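MRNA-binding protein PUF3 (Saccharomyces cerevisiae, PDB 3K49) binds 3'-untranslated regions of mRNAs for mitochondrial proteins through its Pumilio domain, promotes decay of COX17 mRNA and localizes its targets to the vicinity of mitochondria. Local coordinates at residues Ile70-Asp75 with Tyr80-Phe85; Lys106-Ser109 with Tyr113-Arg116. One frame throughout, in Å; residues are numbered along the deposited sequence.

Contact 1. Residues Ile70-Asp75 with Tyr80-Phe85; sequences IELSND and YVIQKF. With nucleotides of chain B.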
loop_
_atom_site.group_PDB
_atom_site.type_symbol
_atom_site.label_atom_id
_atom_site.label_comp_id
_atom_site.label_asym_id
_atom_site.label_seq_id
_atom_site.Cartn_x
_atom_site.Cartn_y
_atom_site.Cartn_z
ATOM N N ILE A 70 25.390 -1.814 15.585
ATOM C CA ILE A 70 25.116 -2.711 14.457
ATOM C C ILE A 70 24.480 -4.011 14.940
ATOM O O ILE A 70 23.439 -4.428 14.434
ATOM C CB ILE A 70 26.394 -3.076 13.691
ATOM C CG1 ILE A 70 26.829 -1.927 12.788
ATOM C CG2 ILE A 70 26.175 -4.348 12.876
ATOM C CD1 ILE A 70 25.713 -1.411 11.897
ATOM N N GLU A 71 25.100 -4.645 15.931
ATOM C CA GLU A 71 24.569 -5.888 16.487
ATOM C C GLU A 71 23.153 -5.742 17.052
ATOM O O GLU A 71 22.266 -6.548 16.759
ATOM C CB GLU A 71 25.509 -6.444 17.558
ATOM C CG GLU A 71 24.997 -7.716 18.202
ATOM C CD GLU A 71 25.820 -8.143 19.403
ATOM O OE1 GLU A 71 26.576 -7.306 19.949
ATOM O OE2 GLU A 71 25.704 -9.323 19.802
ATOM N N LEU A 72 22.938 -4.709 17.856
ATOM C CA LEU A 72 21.599 -4.417 18.353
ATOM C C LEU A 72 20.621 -4.166 17.215
ATOM O O LEU A 72 19.452 -4.580 17.275
ATOM C CB LEU A 72 21.618 -3.229 19.320
ATOM C CG LEU A 72 22.393 -3.529 20.608
ATOM C CD1 LEU A 72 22.303 -2.369 21.584
ATOM C CD2 LEU A 72 21.901 -4.852 21.236
ATOM N N SER A 73 21.091 -3.488 16.174
ATOM C CA SER A 73 20.216 -3.197 15.040
ATOM C C SER A 73 19.680 -4.489 14.444
ATOM O O SER A 73 18.561 -4.517 13.928
ATOM C CB SER A 73 20.936 -2.382 13.965
ATOM O OG SER A 73 21.173 -1.068 14.428
ATOM N N ASN A 74 20.481 -5.553 14.527
ATOM C CA ASN A 74 20.109 -6.858 13.991
ATOM C C ASN A 74 19.302 -7.712 14.961
ATOM O O ASN A 74 18.751 -8.741 14.584
ATOM C CB ASN A 74 21.356 -7.640 13.576
ATOM C CG ASN A 74 22.102 -6.987 12.432
ATOM O OD1 ASN A 74 21.544 -6.177 11.692
ATOM N ND2 ASN A 74 23.373 -7.340 12.276
ATOM N N ASP A 75 19.225 -7.284 16.214
ATOM C CA ASP A 75 18.611 -8.111 17.251
ATOM C C ASP A 75 17.105 -7.922 17.352
ATOM O O ASP A 75 16.593 -6.818 17.208
ATOM C CB ASP A 75 19.280 -7.866 18.600
ATOM C CG ASP A 75 18.753 -8.792 19.695
ATOM O OD1 ASP A 75 19.464 -9.761 20.087
ATOM O OD2 ASP A 75 17.615 -8.547 20.155
ATOM N N TYR A 80 14.558 -2.073 18.569
ATOM C CA TYR A 80 13.727 -0.959 19.074
ATOM C C TYR A 80 14.515 0.101 19.855
ATOM O O TYR A 80 14.188 1.285 19.819
ATOM C CB TYR A 80 12.602 -1.465 19.965
ATOM C CG TYR A 80 11.727 -2.474 19.319
ATOM C CD1 TYR A 80 11.952 -3.828 19.509
ATOM C CD2 TYR A 80 10.673 -2.085 18.501
ATOM C CE1 TYR A 80 11.149 -4.780 18.902
ATOM C CE2 TYR A 80 9.860 -3.038 17.875
ATOM C CZ TYR A 80 10.104 -4.385 18.086
ATOM O OH TYR A 80 9.314 -5.337 17.484
ATOM N N VAL A 81 15.551 -0.329 20.561
ATOM C CA VAL A 81 16.344 0.588 21.358
ATOM C C VAL A 81 17.177 1.488 20.473
ATOM O O VAL A 81 17.329 2.678 20.763
ATOM C CB VAL A 81 17.237 -0.159 22.334
ATOM C CG1 VAL A 81 18.204 0.806 23.018
ATOM C CG2 VAL A 81 16.368 -0.842 23.358
ATOM N N ILE A 82 17.699 0.921 19.386
ATOM C CA ILE A 82 18.388 1.733 18.388
ATOM C C ILE A 82 17.440 2.758 17.743
ATOM O O ILE A 82 17.790 3.931 17.593
ATOM C CB ILE A 82 19.067 0.869 17.332
ATOM C CG1 ILE A 82 19.924 -0.170 18.034
ATOM C CG2 ILE A 82 19.928 1.738 16.437
ATOM C CD1 ILE A 82 20.786 0.461 19.120
ATOM N N GLN A 83 16.237 2.319 17.391
ATOM C CA GLN A 83 15.229 3.210 16.834
ATOM C C GLN A 83 14.916 4.373 17.768
ATOM O O GLN A 83 14.734 5.519 17.309
ATOM C CB GLN A 83 13.946 2.447 16.544
ATOM C CG GLN A 83 14.090 1.364 15.478
ATOM C CD GLN A 83 12.749 0.738 15.122
ATOM O OE1 GLN A 83 11.775 1.437 14.785
ATOM N NE2 GLN A 83 12.680 -0.577 15.227
ATOM N N LYS A 84 14.838 4.092 19.074
ATOM C CA LYS A 84 14.497 5.154 20.022
ATOM C C LYS A 84 15.594 6.191 20.075
ATOM O O LYS A 84 15.340 7.345 20.366
ATOM C CB LYS A 84 14.195 4.635 21.427
ATOM C CG LYS A 84 12.875 3.914 21.565
ATOM C CD LYS A 84 11.716 4.852 21.403
ATOM C CE LYS A 84 10.488 4.070 20.989
ATOM N NZ LYS A 84 10.832 3.065 19.924
ATOM N N PHE A 85 16.819 5.797 19.783
ATOM C CA PHE A 85 17.868 6.800 19.731
ATOM C C PHE A 85 17.747 7.736 18.520
ATOM O O PHE A 85 18.225 8.876 18.571
ATOM C CB PHE A 85 19.255 6.171 19.874
ATOM C CG PHE A 85 19.656 5.962 21.311
ATOM C CD1 PHE A 85 19.662 4.691 21.874
ATOM C CD2 PHE A 85 19.987 7.056 22.117
ATOM C CE1 PHE A 85 20.005 4.500 23.209
ATOM C CE2 PHE A 85 20.334 6.882 23.449
ATOM C CZ PHE A 85 20.347 5.598 23.999
ATOM P P A B 10 6.074 -10.129 16.056
ATOM O OP1 A B 10 5.746 -11.563 15.899
ATOM O OP2 A B 10 5.023 -9.098 15.864
ATOM O "O5'" A B 10 6.732 -9.905 17.495
ATOM C "C5'" A B 10 7.970 -10.529 17.817
ATOM C "C4'" A B 10 8.209 -10.508 19.313
ATOM O "O4'" A B 10 8.719 -9.197 19.682
ATOM C "C3'" A B 10 6.997 -10.766 20.208
ATOM O "O3'" A B 10 7.438 -11.366 21.424
ATOM C "C2'" A B 10 6.553 -9.352 20.548
ATOM O "O2'" A B 10 5.822 -9.280 21.757
ATOM C "C1'" A B 10 7.910 -8.657 20.695
ATOM N N9 A B 10 7.858 -7.202 20.553
ATOM C C8 A B 10 6.991 -6.459 19.792
ATOM N N7 A B 10 7.165 -5.163 19.908
ATOM C C5 A B 10 8.225 -5.046 20.794
ATOM C C6 A B 10 8.894 -3.928 21.334
ATOM N N6 A B 10 8.588 -2.668 21.022
ATOM N N1 A B 10 9.901 -4.156 22.201
ATOM C C2 A B 10 10.226 -5.422 22.496
ATOM N N3 A B 10 9.683 -6.551 22.048
ATOM C C4 A B 10 8.674 -6.292 21.192
ATOM P P U B 9 6.464 -9.860 9.817
ATOM O OP1 U B 9 6.577 -11.207 10.433
ATOM O OP2 U B 9 5.137 -9.335 9.433
ATOM O "O5'" U B 9 7.122 -8.806 10.816
ATOM C "C5'" U B 9 6.641 -8.674 12.146
ATOM C "C4'" U B 9 7.818 -8.631 13.086
ATOM O "O4'" U B 9 8.571 -7.435 12.836
ATOM C "C3'" U B 9 7.513 -8.531 14.565
ATOM O "O3'" U B 9 7.278 -9.845 15.044
ATOM C "C2'" U B 9 8.818 -7.970 15.134
ATOM O "O2'" U B 9 9.695 -9.005 15.546
ATOM C "C1'" U B 9 9.419 -7.211 13.939
ATOM N N1 U B 9 9.567 -5.748 14.114
ATOM C C2 U B 9 10.700 -5.279 14.733
ATOM O O2 U B 9 11.587 -6.015 15.130
ATOM N N3 U B 9 10.768 -3.909 14.857
ATOM C C4 U B 9 9.833 -2.991 14.418
ATOM O O4 U B 9 9.990 -1.796 14.647
ATOM C C5 U B 9 8.693 -3.564 13.767
ATOM C C6 U B 9 8.600 -4.884 13.645
#
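Leu72 and Ile82 meet where helix 69-74 lies beside helix 79-88, both belonging to the second Pumilio repeat of this RNA-binding domain. Their side chains cross at about a right angle. CB of Leu72 rests on CG1 of Ile82 at 3.7 Å, and CD1 of Leu72 reaches CD1 of Ile82 at 4.0 Å. With CG1 anti to the carbonyl carbon (chi1 -52°), Ile82 presents its longer arm to Leu72 and leaves its CG2 branch for Ser73, whose OG lies 3.7 Å from that methyl. This is plain packing; the Ser73 hydroxyl bonds to the backbone oxygen of Ala69, one turn earlier in its own helix. These three buried residues are the tightly packed part of the contact, and helices 55-65, 91-101 and 114-124 close around it.

The solvent side is much looser: Glu71 is exposed and takes no part, its OE2 paired with Lys38 in a salt bridge. Ile70 packs on Phe101, away from helix 79-88. In the turn that leads to helix 79-88, Asp75 OD2 accepts the backbone N-H groups of Phe77 and Gly78.

On its other flank helix 79-88 meets the RNA of chain B. The Tyr80 ring lies against the adenine of A10, whose C6 sits 3.3 Å above the ring plane, over its centre; U9 approaches the same ring obliquely. Gln83, together with Asn79 and Tyr80, fits the uracil-reading pattern of Pumilio repeats. Its chain runs extended beyond CG toward the base, and Asn79 OD1 adds a weak bond to its amide nitrogen. From there Gln83 NE2 donates to U9 O4 at 3.0 Å, with a nearly straight N-H...O angle of 173°.

Contact 2. Residues Lys106-Ser109 with Tyr113-Arg116; sequences KQLS and YACR. With nucleotides of chain B.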
loop_
_atom_site.group_PDB
_atom_site.type_symbol
_atom_site.label_atom_id
_atom_site.label_comp_id
_atom_site.label_asym_id
_atom_site.label_seq_id
_atom_site.Cartn_x
_atom_site.Cartn_y
_atom_site.Cartn_z
ATOM N N LYS A 106 23.460 -1.762 2.438
ATOM C CA LYS A 106 22.874 -2.906 1.742
ATOM C C LYS A 106 22.623 -4.050 2.707
ATOM O O LYS A 106 21.518 -4.594 2.783
ATOM C CB LYS A 106 23.772 -3.360 0.588
ATOM C CG LYS A 106 23.080 -4.275 -0.408
ATOM C CD LYS A 106 23.829 -4.324 -1.728
ATOM C CE LYS A 106 23.431 -5.548 -2.527
ATOM N NZ LYS A 106 24.084 -5.581 -3.865
ATOM N N GLN A 107 23.654 -4.392 3.466
ATOM C CA GLN A 107 23.560 -5.495 4.399
ATOM C C GLN A 107 22.456 -5.267 5.428
ATOM O O GLN A 107 21.613 -6.143 5.645
ATOM C CB GLN A 107 24.902 -5.697 5.078
ATOM C CG GLN A 107 24.907 -6.786 6.120
ATOM C CD GLN A 107 26.315 -7.149 6.540
ATOM O OE1 GLN A 107 27.218 -6.306 6.529
ATOM N NE2 GLN A 107 26.518 -8.409 6.898
ATOM N N LEU A 108 22.453 -4.091 6.055
ATOM C CA LEU A 108 21.426 -3.763 7.036
ATOM C C LEU A 108 20.043 -3.783 6.392
ATOM O O LEU A 108 19.072 -4.278 6.962
ATOM C CB LEU A 108 21.697 -2.394 7.662
ATOM C CG LEU A 108 23.030 -2.323 8.389
ATOM C CD1 LEU A 108 23.308 -0.906 8.823
ATOM C CD2 LEU A 108 23.009 -3.287 9.555
ATOM N N SER A 109 19.955 -3.267 5.182
ATOM C CA SER A 109 18.654 -3.143 4.547
ATOM C C SER A 109 18.059 -4.510 4.234
ATOM O O SER A 109 16.845 -4.655 4.150
ATOM C CB SER A 109 18.740 -2.274 3.297
ATOM O OG SER A 109 19.046 -0.938 3.656
ATOM N N TYR A 113 15.616 -7.369 10.956
ATOM C CA TYR A 113 15.440 -6.389 12.029
ATOM C C TYR A 113 16.090 -5.051 11.762
ATOM O O TYR A 113 15.455 -4.011 11.969
ATOM C CB TYR A 113 15.903 -6.962 13.360
ATOM C CG TYR A 113 15.125 -8.202 13.708
ATOM C CD1 TYR A 113 15.773 -9.395 14.007
ATOM C CD2 TYR A 113 13.727 -8.185 13.701
ATOM C CE1 TYR A 113 15.054 -10.542 14.322
ATOM C CE2 TYR A 113 13.000 -9.320 13.998
ATOM C CZ TYR A 113 13.676 -10.502 14.308
ATOM O OH TYR A 113 12.982 -11.646 14.612
ATOM N N ALA A 114 17.335 -5.079 11.289
ATOM C CA ALA A 114 18.068 -3.858 10.959
ATOM C C ALA A 114 17.369 -3.002 9.901
ATOM O O ALA A 114 17.502 -1.783 9.914
ATOM C CB ALA A 114 19.491 -4.161 10.542
ATOM N N CYS A 115 16.605 -3.619 9.003
ATOM C CA CYS A 115 15.879 -2.807 8.014
ATOM C C CYS A 115 14.871 -1.906 8.709
ATOM O O CYS A 115 14.599 -0.809 8.231
ATOM C CB CYS A 115 15.177 -3.656 6.943
ATOM S SG CYS A 115 13.712 -4.463 7.574
ATOM N N ARG A 116 14.341 -2.345 9.849
ATOM C CA ARG A 116 13.409 -1.522 10.618
ATOM C C ARG A 116 14.116 -0.303 11.210
ATOM O O ARG A 116 13.534 0.772 11.315
ATOM C CB ARG A 116 12.753 -2.320 11.724
ATOM C CG ARG A 116 12.136 -3.593 11.274
ATOM C CD ARG A 116 10.922 -3.353 10.420
ATOM N NE ARG A 116 9.965 -4.438 10.589
ATOM C CZ ARG A 116 8.646 -4.285 10.564
ATOM N NH1 ARG A 116 8.124 -3.079 10.380
ATOM N NH2 ARG A 116 7.845 -5.334 10.733
ATOM P P U B 9 6.464 -9.860 9.817
ATOM O OP1 U B 9 6.577 -11.207 10.433
ATOM O OP2 U B 9 5.137 -9.335 9.433
ATOM O "O5'" U B 9 7.122 -8.806 10.816
ATOM C "C5'" U B 9 6.641 -8.674 12.146
ATOM C "C4'" U B 9 7.818 -8.631 13.086
ATOM O "O4'" U B 9 8.571 -7.435 12.836
ATOM C "C3'" U B 9 7.513 -8.531 14.565
ATOM O "O3'" U B 9 7.278 -9.845 15.044
ATOM C "C2'" U B 9 8.818 -7.970 15.134
ATOM O "O2'" U B 9 9.695 -9.005 15.546
ATOM C "C1'" U B 9 9.419 -7.211 13.939
ATOM N N1 U B 9 9.567 -5.748 14.114
ATOM C C2 U B 9 10.700 -5.279 14.733
ATOM O O2 U B 9 11.587 -6.015 15.130
ATOM N N3 U B 9 10.768 -3.909 14.857
ATOM C C4 U B 9 9.833 -2.991 14.418
ATOM O O4 U B 9 9.990 -1.796 14.647
ATOM C C5 U B 9 8.693 -3.564 13.767
ATOM C C6 U B 9 8.600 -4.884 13.645
ATOM P P A B 8 5.596 -10.300 3.383
ATOM O OP1 A B 8 6.170 -10.992 2.217
ATOM O OP2 A B 8 4.485 -10.918 4.146
ATOM O "O5'" A B 8 6.773 -9.989 4.424
ATOM C "C5'" A B 8 6.544 -9.129 5.532
ATOM C "C4'" A B 8 7.815 -8.961 6.336
ATOM O "O4'" A B 8 8.561 -7.840 5.824
ATOM C "C3'" A B 8 7.601 -8.618 7.802
ATOM O "O3'" A B 8 7.412 -9.821 8.528
ATOM C "C2'" A B 8 8.924 -7.948 8.180
ATOM O "O2'" A B 8 9.951 -8.854 8.523
ATOM C "C1'" A B 8 9.338 -7.287 6.863
ATOM N N9 A B 8 9.213 -5.826 6.842
ATOM C C8 A B 8 10.236 -4.941 6.636
ATOM N N7 A B 8 9.872 -3.679 6.683
ATOM C C5 A B 8 8.515 -3.740 6.940
ATOM C C6 A B 8 7.543 -2.739 7.105
ATOM N N6 A B 8 7.818 -1.440 7.034
ATOM N N1 A B 8 6.271 -3.130 7.344
ATOM C C2 A B 8 6.004 -4.441 7.409
ATOM N N3 A B 8 6.834 -5.478 7.271
ATOM C C4 A B 8 8.088 -5.056 7.034
#
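Apolar packing brings Leu108 of helix 105-110 against Ala114. CD2 of Leu108 lies 3.8 Å from the Ala114 methyl, with CB of Leu108 backing it up at 4.0 Å from that same CB. Helix 69-74 covers this pair, and Ile118 of helix 114-124 also meets Leu108.

Backbone oxygens supply the next group of contacts. Leu108 O touches the Ala114 methyl, and Ser109 O comes within 3.4 Å of Cys115 CB. These are van der Waals contacts: Cys115 N lies near Leu108 O, but at too poor an angle for a bond. The Ser109 hydroxyl turns back to Met105 O in its own helix.

Contacts with the RNA of chain B fall to the far side of the second segment. Cys115 SG sits between the backbone N and the carbonyl carbon (chi1 74°), which brings it to A8 C8 at 3.6 Å. Arg116 bends at chi2 and chi3 and slides its guanidinium between two bases: A8 C4 stands 3.6 Å above the centre of one face, while U9 C6 lies over the opposite face, displaced toward the rim. NH2 adds a weak bond to the U9 ribose oxygen O4' at 3.1 Å, with an N-H...O angle of only 130°. Replacing this arginine with an alanine would probably open a gap between A8 and U9, leaving each base without the flat group that lies against it. Tyr113 borders U9 too, its CD2 3.4 Å from U9 O2.

A cysteine beside a base-sandwiched arginine, with Gln119 one turn on, matches the adenine-reading pattern of PUF proteins, carried here by the third Pumilio repeat.

Contact 1 closes before contact 2 opens along the chain, and the two lie side by side in consecutive Pumilio repeats, the second and the third, with centres about 10 Å apart. In each, a short helix packs on the longer helix that carries the RNA-facing residues. The repeats also touch directly: Asn74 O is 3.1 Å from Tyr113 CD1, and Ser73 O packs on the Ala114 methyl. U9 is shared between them, its O4 gripped from contact 1 and its base covered by Arg116 from contact 2, so neighbouring repeats jointly hold one nucleotide on the inner surface of the curved PUF domain.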